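Local structure of sensor protein (Rhodopseudomonas palustris, 2OOL) at residues A[185-196]-A[207-217]. The protein senses light through a bound bilin chromophore and, as a bacteriophytochrome, probably relays the signal as a histidine kinase, this chain being its chromophore-binding part. Sequence-based numbering, arbitrary orientation. Where two conformers were deposited one is given.
Sequences YQFAADWSGQVI and LLDFHFPSSDI. With LBV (3-[2-[(Z)-[3-(2-carboxyethyl)-5-[(Z)-(4-ethenyl-3-methyl-5-oxidanylidene-pyrrol-2-ylidene)methyl]-4-methyl-pyrrol-1-ium -2-ylidene]methyl]-5-[(Z)-[(3E)-3-ethylidene-4-methyl-5-oxidanylidene-pyrrolidin-2-ylidene]methyl]-4-methyl-1H-pyrrol-3- yl]propanoic acid), chain C.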
ATOM      1  N   TYR A 185      -8.287 -15.690  14.398  1.00 52.77           N
ATOM      2  CA  TYR A 185      -8.453 -16.453  15.627  1.00 52.81           C
ATOM      3  C   TYR A 185      -8.773 -15.434  16.705  1.00 52.87           C
ATOM      4  O   TYR A 185      -7.983 -14.518  16.920  1.00 52.52           O
ATOM      5  CB  TYR A 185      -7.109 -17.117  15.977  1.00 53.69           C
ATOM      6  CG  TYR A 185      -7.119 -18.069  17.157  1.00 54.27           C
ATOM      7  CD1 TYR A 185      -6.478 -17.746  18.359  1.00 54.20           C
ATOM      8  CD2 TYR A 185      -7.718 -19.297  17.065  1.00 54.84           C
ATOM      9  CE1 TYR A 185      -6.467 -18.628  19.439  1.00 52.83           C
ATOM     10  CE2 TYR A 185      -7.730 -20.194  18.154  1.00 54.76           C
ATOM     11  CZ  TYR A 185      -7.080 -19.855  19.337  1.00 57.39           C
ATOM     12  OH  TYR A 185      -7.113 -20.759  20.419  1.00 56.43           O
ATOM     13  N   GLN A 186      -9.897 -15.609  17.399  1.00 51.48           N
ATOM     14  CA  GLN A 186     -10.324 -14.645  18.414  1.00 52.46           C
ATOM     15  C   GLN A 186     -10.255 -15.295  19.781  1.00 51.95           C
ATOM     16  O   GLN A 186     -10.659 -16.447  19.938  1.00 51.72           O
ATOM     17  CB  GLN A 186     -11.792 -14.211  18.172  1.00 52.24           C
ATOM     18  CG  GLN A 186     -12.266 -13.092  19.106  1.00 51.80           C
ATOM     19  CD  GLN A 186     -13.749 -12.779  18.954  1.00 53.97           C
ATOM     20  OE1 GLN A 186     -14.244 -11.789  19.486  1.00 58.66           O
ATOM     21  NE2 GLN A 186     -14.450 -13.609  18.235  1.00 50.42           N
ATOM     22  N   PHE A 187      -9.759 -14.555  20.764  1.00 52.56           N
ATOM     23  CA  PHE A 187      -9.625 -15.087  22.149  1.00 52.07           C
ATOM     24  C   PHE A 187     -10.956 -14.877  22.900  1.00 52.73           C
ATOM     25  O   PHE A 187     -11.584 -13.804  22.764  1.00 52.09           O
ATOM     26  CB  PHE A 187      -8.476 -14.396  22.880  1.00 52.21           C
ATOM     27  CG  PHE A 187      -7.075 -14.860  22.441  1.00 51.28           C
ATOM     28  CD1 PHE A 187      -6.248 -14.009  21.737  1.00 50.46           C
ATOM     29  CD2 PHE A 187      -6.638 -16.162  22.695  1.00 47.34           C
ATOM     30  CE1 PHE A 187      -5.004 -14.436  21.295  1.00 50.05           C
ATOM     31  CE2 PHE A 187      -5.403 -16.589  22.296  1.00 50.41           C
ATOM     32  CZ  PHE A 187      -4.572 -15.736  21.582  1.00 50.68           C
ATOM     33  N   ALA A 188     -11.400 -15.928  23.603  1.00 51.65           N
ATOM     34  CA  ALA A 188     -12.423 -15.864  24.675  1.00 51.88           C
ATOM     35  C   ALA A 188     -11.812 -15.326  25.983  1.00 52.59           C
ATOM     36  O   ALA A 188     -10.574 -15.230  26.135  1.00 52.99           O
ATOM     37  CB  ALA A 188     -12.980 -17.278  24.947  1.00 50.66           C
ATOM     38  N   ALA A 189     -12.680 -15.043  26.938  1.00 52.86           N
ATOM     39  CA  ALA A 189     -12.315 -14.494  28.247  1.00 53.05           C
ATOM     40  C   ALA A 189     -11.323 -15.376  28.994  1.00 53.19           C
ATOM     41  O   ALA A 189     -10.476 -14.861  29.680  1.00 53.19           O
ATOM     42  CB  ALA A 189     -13.580 -14.283  29.075  1.00 53.22           C
ATOM     43  N   ASP A 190     -11.384 -16.694  28.787  1.00 53.48           N
ATOM     44  CA  ASP A 190     -10.456 -17.642  29.427  1.00 53.49           C
ATOM     45  C   ASP A 190      -9.183 -17.947  28.613  1.00 53.66           C
ATOM     46  O   ASP A 190      -8.472 -18.921  28.893  1.00 53.35           O
ATOM     47  CB  ASP A 190     -11.189 -18.942  29.781  1.00 54.48           C
ATOM     48  CG  ASP A 190     -11.557 -19.802  28.553  1.00 56.57           C
ATOM     49  OD1 ASP A 190     -11.159 -19.492  27.412  1.00 56.49           O
ATOM     50  OD2 ASP A 190     -12.257 -20.817  28.743  1.00 58.91           O
ATOM     51  N   TRP A 191      -8.917 -17.135  27.585  1.00 52.75           N
ATOM     52  CA  TRP A 191      -7.761 -17.297  26.723  1.00 52.19           C
ATOM     53  C   TRP A 191      -7.756 -18.557  25.825  1.00 52.67           C
ATOM     54  O   TRP A 191      -6.814 -18.778  25.057  1.00 52.97           O
ATOM     55  CB  TRP A 191      -6.407 -17.057  27.502  1.00 51.99           C
ATOM     56  CG  TRP A 191      -6.378 -15.675  28.076  1.00 48.44           C
ATOM     57  CD1 TRP A 191      -6.587 -15.330  29.366  1.00 49.27           C
ATOM     58  CD2 TRP A 191      -6.302 -14.453  27.346  1.00 48.43           C
ATOM     59  NE1 TRP A 191      -6.630 -13.968  29.494  1.00 49.48           N
ATOM     60  CE2 TRP A 191      -6.413 -13.405  28.272  1.00 49.67           C
ATOM     61  CE3 TRP A 191      -6.119 -14.139  25.998  1.00 50.68           C
ATOM     62  CZ2 TRP A 191      -6.346 -12.068  27.900  1.00 50.29           C
ATOM     63  CZ3 TRP A 191      -6.040 -12.799  25.622  1.00 49.76           C
ATOM     64  CH2 TRP A 191      -6.175 -11.785  26.565  1.00 50.24           C
ATOM     65  N   SER A 192      -8.820 -19.349  25.825  1.00 52.14           N
ATOM     66  CA  SER A 192      -9.023 -20.247  24.699  1.00 52.78           C
ATOM     67  C   SER A 192      -9.417 -19.368  23.510  1.00 53.28           C
ATOM     68  O   SER A 192      -9.571 -18.144  23.620  1.00 51.78           O
ATOM     69  CB  SER A 192     -10.097 -21.294  24.968  1.00 52.96           C
ATOM     70  OG  SER A 192     -11.318 -20.675  25.317  1.00 51.57           O
ATOM     71  N   GLY A 193      -9.523 -19.985  22.346  1.00 54.81           N
ATOM     72  CA  GLY A 193      -9.931 -19.233  21.164  1.00 55.00           C
ATOM     73  C   GLY A 193     -10.604 -20.086  20.128  1.00 55.38           C
ATOM     74  O   GLY A 193     -10.602 -21.323  20.223  1.00 56.21           O
ATOM     75  N   GLN A 194     -11.182 -19.399  19.140  1.00 55.17           N
ATOM     76  CA  GLN A 194     -11.858 -20.026  18.017  1.00 54.69           C
ATOM     77  C   GLN A 194     -11.454 -19.333  16.700  1.00 53.81           C
ATOM     78  O   GLN A 194     -11.347 -18.112  16.656  1.00 51.72           O
ATOM     79  CB  GLN A 194     -13.369 -19.863  18.202  1.00 55.11           C
ATOM     80  CG  GLN A 194     -14.215 -20.664  17.248  1.00 56.35           C
ATOM     81  CD  GLN A 194     -15.679 -20.411  17.424  1.00 57.40           C
ATOM     82  OE1 GLN A 194     -16.077 -19.401  17.992  1.00 64.12           O
ATOM     83  NE2 GLN A 194     -16.494 -21.325  16.948  1.00 59.61           N
ATOM     84  N   VAL A 195     -11.312 -20.119  15.621  1.00 53.55           N
ATOM     85  CA  VAL A 195     -11.166 -19.597  14.258  1.00 52.01           C
ATOM     86  C   VAL A 195     -12.522 -19.057  13.813  1.00 52.05           C
ATOM     87  O   VAL A 195     -13.469 -19.810  13.603  1.00 50.85           O
ATOM     88  CB  VAL A 195     -10.678 -20.700  13.300  1.00 52.78           C
ATOM     89  CG1 VAL A 195     -10.622 -20.190  11.836  1.00 52.05           C
ATOM     90  CG2 VAL A 195      -9.245 -21.258  13.772  1.00 47.29           C
ATOM     91  N   ILE A 196     -12.624 -17.750  13.680  1.00 51.69           N
ATOM     92  CA  ILE A 196     -13.889 -17.145  13.302  1.00 52.38           C
ATOM     93  C   ILE A 196     -13.967 -16.784  11.814  1.00 52.20           C
ATOM     94  O   ILE A 196     -15.057 -16.497  11.288  1.00 53.67           O
ATOM     95  CB  ILE A 196     -14.206 -15.933  14.183  1.00 52.87           C
ATOM     96  CG1 ILE A 196     -13.073 -14.892  14.121  1.00 53.22           C
ATOM     97  CG2 ILE A 196     -14.377 -16.405  15.638  1.00 54.57           C
ATOM     98  CD1 ILE A 196     -13.433 -13.541  14.695  1.00 53.86           C
ATOM     99  N   LEU A 207      -9.881 -25.257   9.231  1.00 60.22           N
ATOM    100  CA  LEU A 207     -10.056 -25.242  10.692  1.00 59.38           C
ATOM    101  C   LEU A 207     -11.132 -24.233  11.133  1.00 59.05           C
ATOM    102  O   LEU A 207     -11.188 -23.843  12.291  1.00 58.30           O
ATOM    103  CB  LEU A 207      -8.734 -24.898  11.366  1.00 59.04           C
ATOM    104  CG  LEU A 207      -7.563 -25.833  11.071  1.00 58.66           C
ATOM    105  CD1 LEU A 207      -6.274 -25.267  11.590  1.00 52.05           C
ATOM    106  CD2 LEU A 207      -7.828 -27.208  11.651  1.00 58.03           C
ATOM    107  N   LEU A 208     -11.974 -23.802  10.209  1.00 58.50           N
ATOM    108  CA  LEU A 208     -12.996 -22.806  10.498  1.00 59.05           C
ATOM    109  C   LEU A 208     -13.927 -23.257  11.641  1.00 59.70           C
ATOM    110  O   LEU A 208     -14.298 -24.427  11.725  1.00 58.82           O
ATOM    111  CB  LEU A 208     -13.842 -22.537   9.237  1.00 58.74           C
ATOM    112  CG  LEU A 208     -14.855 -21.409   9.390  1.00 58.38           C
ATOM    113  CD1 LEU A 208     -14.194 -20.126   9.840  1.00 52.48           C
ATOM    114  CD2 LEU A 208     -15.699 -21.222   8.084  1.00 58.96           C
ATOM    115  N   ASP A 209     -14.287 -22.311  12.512  1.00 60.08           N
ATOM    116  CA  ASP A 209     -15.161 -22.559  13.652  1.00 60.39           C
ATOM    117  C   ASP A 209     -14.522 -23.457  14.725  1.00 60.31           C
ATOM    118  O   ASP A 209     -15.141 -23.677  15.752  1.00 60.60           O
ATOM    119  CB  ASP A 209     -16.529 -23.137  13.212  1.00 60.89           C
ATOM    120  CG  ASP A 209     -17.365 -22.152  12.389  1.00 62.75           C
ATOM    121  OD1 ASP A 209     -17.120 -20.928  12.456  1.00 66.57           O
ATOM    122  OD2 ASP A 209     -18.295 -22.603  11.673  1.00 67.31           O
ATOM    123  N   PHE A 210     -13.301 -23.953  14.514  1.00 59.93           N
ATOM    124  CA  PHE A 210     -12.636 -24.826  15.496  1.00 60.05           C
ATOM    125  C   PHE A 210     -12.212 -24.053  16.759  1.00 59.78           C
ATOM    126  O   PHE A 210     -11.940 -22.873  16.695  1.00 59.46           O
ATOM    127  CB  PHE A 210     -11.388 -25.484  14.899  1.00 61.09           C
ATOM    128  CG  PHE A 210     -11.664 -26.698  14.077  1.00 62.34           C
ATOM    129  CD1 PHE A 210     -10.973 -27.876  14.323  1.00 63.56           C
ATOM    130  CD2 PHE A 210     -12.598 -26.677  13.052  1.00 62.28           C
ATOM    131  CE1 PHE A 210     -11.229 -29.017  13.567  1.00 63.79           C
ATOM    132  CE2 PHE A 210     -12.866 -27.815  12.305  1.00 63.12           C
ATOM    133  CZ  PHE A 210     -12.184 -28.985  12.558  1.00 62.79           C
ATOM    134  N   HIS A 211     -12.180 -24.751  17.894  0.50 59.28           N
ATOM    135  CA  HIS A 211     -11.823 -24.181  19.191  0.50 59.35           C
ATOM    136  C   HIS A 211     -10.515 -24.812  19.655  0.50 59.32           C
ATOM    137  O   HIS A 211     -10.265 -25.998  19.427  0.50 59.17           O
ATOM    138  CB  HIS A 211     -12.906 -24.446  20.250  0.50 58.88           C
ATOM    139  CG  HIS A 211     -14.140 -23.611  20.100  0.50 57.74           C
ATOM    140  ND1 HIS A 211     -14.318 -22.417  20.762  0.50 56.46           N
ATOM    141  CD2 HIS A 211     -15.274 -23.816  19.391  0.50 57.67           C
ATOM    142  CE1 HIS A 211     -15.497 -21.909  20.449  0.50 56.96           C
ATOM    143  NE2 HIS A 211     -16.099 -22.743  19.624  0.50 57.22           N
ATOM    144  N   PHE A 212      -9.691 -24.014  20.319  1.00 59.67           N
ATOM    145  CA  PHE A 212      -8.359 -24.450  20.735  1.00 60.40           C
ATOM    146  C   PHE A 212      -8.158 -24.041  22.178  1.00 60.71           C
ATOM    147  O   PHE A 212      -8.620 -22.970  22.568  1.00 60.91           O
ATOM    148  CB  PHE A 212      -7.285 -23.826  19.807  1.00 60.76           C
ATOM    149  CG  PHE A 212      -7.230 -24.460  18.457  1.00 61.64           C
ATOM    150  CD1 PHE A 212      -8.136 -24.083  17.461  1.00 63.35           C
ATOM    151  CD2 PHE A 212      -6.340 -25.493  18.193  1.00 63.06           C
ATOM    152  CE1 PHE A 212      -8.142 -24.708  16.214  1.00 61.98           C
ATOM    153  CE2 PHE A 212      -6.339 -26.124  16.943  1.00 64.17           C
ATOM    154  CZ  PHE A 212      -7.252 -25.723  15.952  1.00 62.08           C
ATOM    155  N   PRO A 213      -7.493 -24.901  22.980  1.00 60.53           N
ATOM    156  CA  PRO A 213      -7.206 -24.590  24.388  1.00 60.69           C
ATOM    157  C   PRO A 213      -6.236 -23.435  24.625  1.00 60.81           C
ATOM    158  O   PRO A 213      -5.343 -23.183  23.827  1.00 62.24           O
ATOM    159  CB  PRO A 213      -6.636 -25.905  24.938  1.00 60.59           C
ATOM    160  CG  PRO A 213      -6.168 -26.665  23.750  1.00 60.83           C
ATOM    161  CD  PRO A 213      -7.051 -26.252  22.600  1.00 60.58           C
ATOM    162  N   SER A 214      -6.408 -22.740  25.732  1.00 60.41           N
ATOM    163  CA  SER A 214      -5.551 -21.603  26.082  1.00 60.32           C
ATOM    164  C   SER A 214      -4.046 -21.893  26.107  1.00 60.22           C
ATOM    165  O   SER A 214      -3.238 -21.033  25.785  1.00 60.90           O
ATOM    166  CB  SER A 214      -5.928 -21.115  27.455  1.00 60.72           C
ATOM    167  OG  SER A 214      -5.639 -22.149  28.383  1.00 60.63           O
ATOM    168  N   SER A 215      -3.668 -23.094  26.519  1.00 60.26           N
ATOM    169  CA  SER A 215      -2.256 -23.487  26.588  1.00 59.53           C
ATOM    170  C   SER A 215      -1.565 -23.568  25.223  1.00 59.06           C
ATOM    171  O   SER A 215      -0.361 -23.749  25.157  1.00 58.94           O
ATOM    172  CB  SER A 215      -2.141 -24.865  27.229  1.00 59.89           C
ATOM    173  OG  SER A 215      -2.747 -25.861  26.393  1.00 61.55           O
ATOM    174  N   ASP A 216      -2.323 -23.527  24.131  1.00 58.31           N
ATOM    175  CA  ASP A 216      -1.702 -23.520  22.808  1.00 57.61           C
ATOM    176  C   ASP A 216      -0.955 -22.218  22.509  1.00 56.42           C
ATOM    177  O   ASP A 216      -0.060 -22.228  21.677  1.00 55.81           O
ATOM    178  CB  ASP A 216      -2.730 -23.771  21.721  1.00 57.45           C
ATOM    179  CG  ASP A 216      -3.189 -25.225  21.661  1.00 59.76           C
ATOM    180  OD1 ASP A 216      -2.829 -26.026  22.563  1.00 63.87           O
ATOM    181  OD2 ASP A 216      -3.927 -25.566  20.701  1.00 59.89           O
ATOM    182  N   ILE A 217      -1.349 -21.116  23.150  1.00 55.36           N
ATOM    183  CA  ILE A 217      -0.627 -19.840  23.055  1.00 55.37           C
ATOM    184  C   ILE A 217      -0.487 -19.323  24.494  1.00 55.07           C
ATOM    185  O   ILE A 217      -1.253 -18.457  24.915  1.00 55.22           O
ATOM    186  CB  ILE A 217      -1.347 -18.786  22.171  1.00 54.90           C
ATOM    187  CG1 ILE A 217      -1.800 -19.400  20.828  1.00 56.64           C
ATOM    188  CG2 ILE A 217      -0.428 -17.602  21.921  1.00 54.78           C
ATOM    189  CD1 ILE A 217      -2.510 -18.416  19.857  1.00 54.88           C
TER
HETATM  190  C1A LBV C 400       1.329 -25.998  22.817  1.00 55.95           C
HETATM  191  C1B LBV C 400       3.813 -22.319  22.585  1.00 50.99           C
HETATM  192  O1B LBV C 400       8.803 -18.644  20.716  1.00 34.79           O
HETATM  193  C1C LBV C 400       1.988 -20.111  19.064  1.00 43.62           C
HETATM  194  O1C LBV C 400       2.308 -17.876  14.379  1.00 38.53           O
HETATM  195  C1D LBV C 400      -1.949 -21.725  16.983  1.00 49.75           C
HETATM  196  C2A LBV C 400       1.686 -26.481  24.202  1.00 54.65           C
HETATM  197  C2B LBV C 400       4.840 -21.378  22.736  1.00 46.95           C
HETATM  198  O2B LBV C 400       7.313 -17.244  19.900  1.00 34.47           O
HETATM  199  C2C LBV C 400       1.648 -19.236  18.011  1.00 40.66           C
HETATM  200  O2C LBV C 400       2.999 -19.967  14.597  1.00 32.55           O
HETATM  201  C2D LBV C 400      -3.290 -22.139  17.126  1.00 50.56           C
HETATM  202  C3A LBV C 400       2.679 -25.362  24.564  1.00 55.35           C
HETATM  203  C3B LBV C 400       4.710 -20.427  21.727  1.00 44.10           C
HETATM  204  C3C LBV C 400       0.436 -19.677  17.505  1.00 43.20           C
HETATM  205  C3D LBV C 400      -3.835 -22.115  15.861  1.00 51.80           C
HETATM  206  C4A LBV C 400       2.778 -24.445  23.482  1.00 54.88           C
HETATM  207  C4B LBV C 400       3.547 -20.772  20.977  1.00 44.24           C
HETATM  208  C4C LBV C 400       0.056 -20.827  18.217  1.00 43.28           C
HETATM  209  C4D LBV C 400      -2.823 -21.699  14.985  1.00 52.52           C
HETATM  210  CAA LBV C 400       3.386 -25.226  25.780  1.00 55.80           C
HETATM  211  CAB LBV C 400       5.652 -19.235  21.500  1.00 40.89           C
HETATM  212  CAC LBV C 400       2.381 -18.003  17.431  1.00 41.48           C
HETATM  213  CAD LBV C 400      -5.126 -22.480  15.563  1.00 50.72           C
HETATM  214  CBA LBV C 400       3.300 -26.125  27.060  1.00 58.06           C
HETATM  215  CBB LBV C 400       6.619 -19.476  20.359  1.00 38.07           C
HETATM  216  CBC LBV C 400       3.464 -18.440  16.395  1.00 40.03           C
HETATM  217  CBD LBV C 400      -5.658 -22.428  14.280  1.00 50.46           C
HETATM  218  CGB LBV C 400       7.667 -18.346  20.324  1.00 36.62           C
HETATM  219  CGC LBV C 400       2.880 -18.793  14.989  1.00 39.62           C
HETATM  220  CHB LBV C 400       3.649 -23.341  23.531  1.00 49.81           C
HETATM  221  CHC LBV C 400       3.153 -19.982  19.853  1.00 42.67           C
HETATM  222  CHD LBV C 400      -1.090 -21.611  18.068  1.00 46.33           C
HETATM  223  CMA LBV C 400       2.384 -27.845  24.080  0.50 56.38           C
HETATM  224  CMB LBV C 400       5.954 -21.405  23.807  1.00 42.99           C
HETATM  225  CMC LBV C 400      -0.280 -18.949  16.347  1.00 40.02           C
HETATM  226  CMD LBV C 400      -4.058 -22.535  18.406  1.00 47.67           C
HETATM  227  N_A LBV C 400       1.975 -24.858  22.495  1.00 55.96           N
HETATM  228  O_A LBV C 400       0.542 -26.567  22.066  1.00 55.40           O
HETATM  229  N_B LBV C 400       3.074 -21.894  21.546  1.00 43.22           N
HETATM  230  N_C LBV C 400       1.016 -21.036  19.121  1.00 43.28           N
HETATM  231  N_D LBV C 400      -1.719 -21.497  15.703  1.00 49.36           N
HETATM  232  O_D LBV C 400      -2.884 -21.541  13.753  1.00 48.55           O
HETATM  233  O   HOH W   1      -5.199 -20.626  22.184  1.00 50.90           O
HETATM  234  O   HOH W   2      -4.326 -18.872  24.079  1.00 52.96           O
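Gln-194 lies over the imidazole of His-211 in one of that ring's two modelled positions, its CG 3.7 Å from the ring centroid in a CH-pi contact and its amide stacked on the ring with the planes 25° apart; to that extent the overlap is doubtful. With CG anti to the backbone N (chi1 -170°) and the chain extended, Gln-194 NE2 reaches past the ring to Asp-209 O at 3.0 Å; the bond is straight, but it meets the oxygen from above the carbonyl plane. With an alanine here, Asp-209 O is likely to lose its side-chain donor and the imidazole, as placed, the cover over one face. Beneath these side chains runs the antiparallel pairing of 193-200 with 211-212, the edge hairpin of the GAF-domain sheet: Gly-193 and Phe-212 form two backbone hydrogen bonds, N to O each way, and Val-195 N continues the ladder to Phe-210 O at 3.0 Å. On the sheet's other face the Phe-212 ring takes LBV CAD over its centre. Val-195 points at 207-217, its CG2 3.8 Å from LBV CBD. Tyr-185 sets CE2 4.0 Å from Phe-212 CD1, and a water links its OH to Pro-213 O. Further along, Ile-217 CD1 packs 3.8 Å from Phe-187 CZ, and Asp-216 O accepts from two bilin nitrogens, weakly from N_C and at 3.2 Å from LBV N_B.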